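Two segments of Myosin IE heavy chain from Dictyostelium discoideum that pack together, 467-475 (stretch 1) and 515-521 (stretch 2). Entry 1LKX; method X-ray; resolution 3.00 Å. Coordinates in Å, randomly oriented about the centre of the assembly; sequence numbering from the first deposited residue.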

# COMPACT_ATOMS: atom_id res chain seq x y z
N LYS A 467 -22.85 -15.42 21.42
CA LYS A 467 -22.84 -14.95 22.80
C LYS A 467 -21.60 -14.13 23.15
O LYS A 467 -21.69 -13.16 23.90
CB LYS A 467 -22.97 -16.12 23.77
CG LYS A 467 -24.25 -16.93 23.55
CD LYS A 467 -25.48 -16.04 23.29
CE LYS A 467 -25.68 -14.99 24.38
NZ LYS A 467 -25.87 -15.60 25.73
N SER A 468 -20.45 -14.52 22.60
CA SER A 468 -19.18 -13.85 22.86
C SER A 468 -19.18 -12.34 22.57
O SER A 468 -19.98 -11.85 21.76
CB SER A 468 -18.06 -14.52 22.06
OG SER A 468 -18.34 -14.49 20.67
N THR A 469 -18.28 -11.63 23.24
CA THR A 469 -18.12 -10.18 23.09
C THR A 469 -16.65 -9.83 22.94
O THR A 469 -15.78 -10.67 23.20
CB THR A 469 -18.66 -9.41 24.32
OG1 THR A 469 -17.92 -9.79 25.49
CG2 THR A 469 -20.13 -9.72 24.53
N ASP A 470 -16.37 -8.60 22.54
CA ASP A 470 -14.99 -8.15 22.38
C ASP A 470 -14.13 -8.66 23.52
O ASP A 470 -13.04 -9.18 23.31
CB ASP A 470 -14.95 -6.62 22.36
CG ASP A 470 -15.58 -6.03 21.12
OD1 ASP A 470 -15.98 -4.85 21.16
OD2 ASP A 470 -15.67 -6.74 20.09
N GLN A 471 -14.64 -8.51 24.74
CA GLN A 471 -13.94 -8.93 25.94
C GLN A 471 -13.63 -10.42 26.00
O GLN A 471 -12.50 -10.81 26.29
CB GLN A 471 -14.74 -8.53 27.18
CG GLN A 471 -13.95 -8.62 28.47
CD GLN A 471 -12.68 -7.78 28.44
OE1 GLN A 471 -12.69 -6.62 28.00
NE2 GLN A 471 -11.58 -8.36 28.91
N THR A 472 -14.64 -11.26 25.74
CA THR A 472 -14.44 -12.72 25.78
C THR A 472 -13.40 -13.13 24.75
O THR A 472 -12.71 -14.14 24.93
CB THR A 472 -15.76 -13.51 25.51
OG1 THR A 472 -16.05 -13.52 24.10
CG2 THR A 472 -16.93 -12.87 26.25
N PHE A 473 -13.31 -12.36 23.67
CA PHE A 473 -12.34 -12.62 22.61
C PHE A 473 -10.94 -12.32 23.11
O PHE A 473 -10.01 -13.08 22.86
CB PHE A 473 -12.64 -11.75 21.39
CG PHE A 473 -11.48 -11.64 20.42
CD1 PHE A 473 -10.94 -12.76 19.82
CD2 PHE A 473 -10.93 -10.39 20.12
CE1 PHE A 473 -9.87 -12.66 18.94
CE2 PHE A 473 -9.86 -10.28 19.24
CZ PHE A 473 -9.33 -11.42 18.66
N LEU A 474 -10.79 -11.21 23.82
CA LEU A 474 -9.50 -10.83 24.34
C LEU A 474 -8.96 -11.95 25.22
O LEU A 474 -7.76 -12.26 25.20
CB LEU A 474 -9.61 -9.51 25.13
CG LEU A 474 -8.33 -8.94 25.75
CD1 LEU A 474 -7.21 -8.94 24.74
CD2 LEU A 474 -8.59 -7.54 26.27
N ASP A 475 -9.85 -12.57 25.99
CA ASP A 475 -9.46 -13.65 26.89
C ASP A 475 -8.92 -14.85 26.13
O ASP A 475 -7.96 -15.49 26.56
CB ASP A 475 -10.65 -14.08 27.75
CG ASP A 475 -11.42 -12.89 28.32
OD1 ASP A 475 -10.80 -12.00 28.94
OD2 ASP A 475 -12.66 -12.87 28.14
N ASP A 515 -6.69 -2.04 20.65
CA ASP A 515 -7.84 -2.00 21.54
C ASP A 515 -8.91 -2.89 20.92
O ASP A 515 -9.41 -2.61 19.84
CB ASP A 515 -8.34 -0.56 21.67
CG ASP A 515 -9.53 -0.44 22.60
OD1 ASP A 515 -10.00 0.70 22.80
OD2 ASP A 515 -9.99 -1.48 23.13
N VAL A 516 -9.24 -3.98 21.61
CA VAL A 516 -10.22 -4.96 21.16
C VAL A 516 -11.63 -4.40 20.90
O VAL A 516 -12.43 -5.03 20.22
CB VAL A 516 -10.34 -6.12 22.17
CG1 VAL A 516 -11.36 -7.12 21.72
CG2 VAL A 516 -9.02 -6.80 22.32
N ARG A 517 -11.92 -3.21 21.43
CA ARG A 517 -13.23 -2.59 21.27
C ARG A 517 -13.71 -2.50 19.82
O ARG A 517 -13.09 -1.84 18.98
CB ARG A 517 -13.20 -1.19 21.87
CG ARG A 517 -14.57 -0.58 22.17
CD ARG A 517 -14.48 0.87 22.67
NE ARG A 517 -13.24 1.17 23.40
CZ ARG A 517 -12.78 0.50 24.45
NH1 ARG A 517 -13.44 -0.54 24.94
NH2 ARG A 517 -11.64 0.89 25.02
N GLY A 518 -14.82 -3.16 19.53
CA GLY A 518 -15.38 -3.13 18.19
C GLY A 518 -14.82 -4.13 17.21
O GLY A 518 -15.25 -4.18 16.06
N PHE A 519 -13.85 -4.93 17.64
CA PHE A 519 -13.23 -5.92 16.77
C PHE A 519 -14.19 -6.94 16.17
O PHE A 519 -14.00 -7.37 15.03
CB PHE A 519 -12.13 -6.68 17.53
CG PHE A 519 -10.74 -6.18 17.26
CD1 PHE A 519 -10.43 -4.84 17.39
CD2 PHE A 519 -9.74 -7.07 16.88
CE1 PHE A 519 -9.14 -4.37 17.15
CE2 PHE A 519 -8.45 -6.61 16.64
CZ PHE A 519 -8.15 -5.26 16.77
N LEU A 520 -15.22 -7.33 16.91
CA LEU A 520 -16.15 -8.32 16.37
C LEU A 520 -17.00 -7.79 15.24
O LEU A 520 -17.00 -8.35 14.15
CB LEU A 520 -17.05 -8.87 17.48
CG LEU A 520 -16.34 -9.90 18.35
CD1 LEU A 520 -17.28 -10.36 19.44
CD2 LEU A 520 -15.88 -11.07 17.51
N ASP A 521 -17.73 -6.70 15.49
CA ASP A 521 -18.58 -6.16 14.45
C ASP A 521 -17.77 -5.63 13.28
O ASP A 521 -18.31 -5.46 12.19
CB ASP A 521 -19.48 -5.06 15.01
CG ASP A 521 -18.73 -3.79 15.31
OD1 ASP A 521 -17.86 -3.82 16.20
OD2 ASP A 521 -19.01 -2.77 14.64

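Asp470, Val516 and Leu520 carry most of this contact, covering 92, 91 and 83 Å² of a total of 425 Å² summed over both sides. The backbones come nearest at the first two of these residues, where the CA atoms of Asp470 and Val516 lie 5.9 Å apart.

Asp470 opens the helix of stretch 1, directly after Thr469 at the N-cap position. Its CA-to-CB bond points sideways, yet with chi1 at -69° (m) the carboxylate reaches the other stretch and takes two backbone hydrogen bonds from it. Gly518 N donates to Asp470 OD1 at 2.6 Å with an N-H...O angle of 167°, and Leu520 N donates to Asp470 OD2 at 3.3 Å with an angle of 163°. Both angles are close to linear; the shorter distance marks the first as the tighter bond, although at 3.00 Å resolution such differences deserve caution. Leu520 lies in the first turn of the helix that begins at Phe519, where amides lack acceptors in a preceding turn, and Asp470 OD2 supplies one from the other stretch; Gly518 is at the N-cap position just before.

Gly518 lies within the type II turn from Val516 to Phe519, closed by Phe519 N donating to Val516 O at 2.9 Å. Gly518 has phi/psi of 85/-1, where a CB would be jammed against the carbonyl O of Arg517; the backbone alone therefore calls for glycine. Such a CB would point away from stretch 1, so contact with Asp470 is not what excludes it.

Val516 points toward stretch 1 and meets the helix at several places. Val516 CG1 lies 3.1 Å from Asp470 O, a close approach of a methyl group to a carbonyl oxygen that also accepts the backbone hydrogen bond from Leu474 N, at 3.1 Å. Val516 CG1 is also 3.7 Å from Phe473 CD2, at the edge of the ring and near its plane, while Val516 CG2 packs 3.7 Å from Leu474 CD1. The two methyls thus touch successive side chains of the helix. Phe473 extends the apolar patch through its CE2, 4.0 Å from Phe519 CD2.

Leu520 combines the hydrogen bond from its backbone N with side-chain packing against the segment leading into the helix of stretch 1. In its m, t rotamer, Leu520 CD1 comes within 3.6 Å of Thr469 C and 3.9 Å of Ser468 O. Leu520 CB also lies 3.6 Å from Asp470 OD2, so the carboxylate sits against both the backbone and the side chain of this residue.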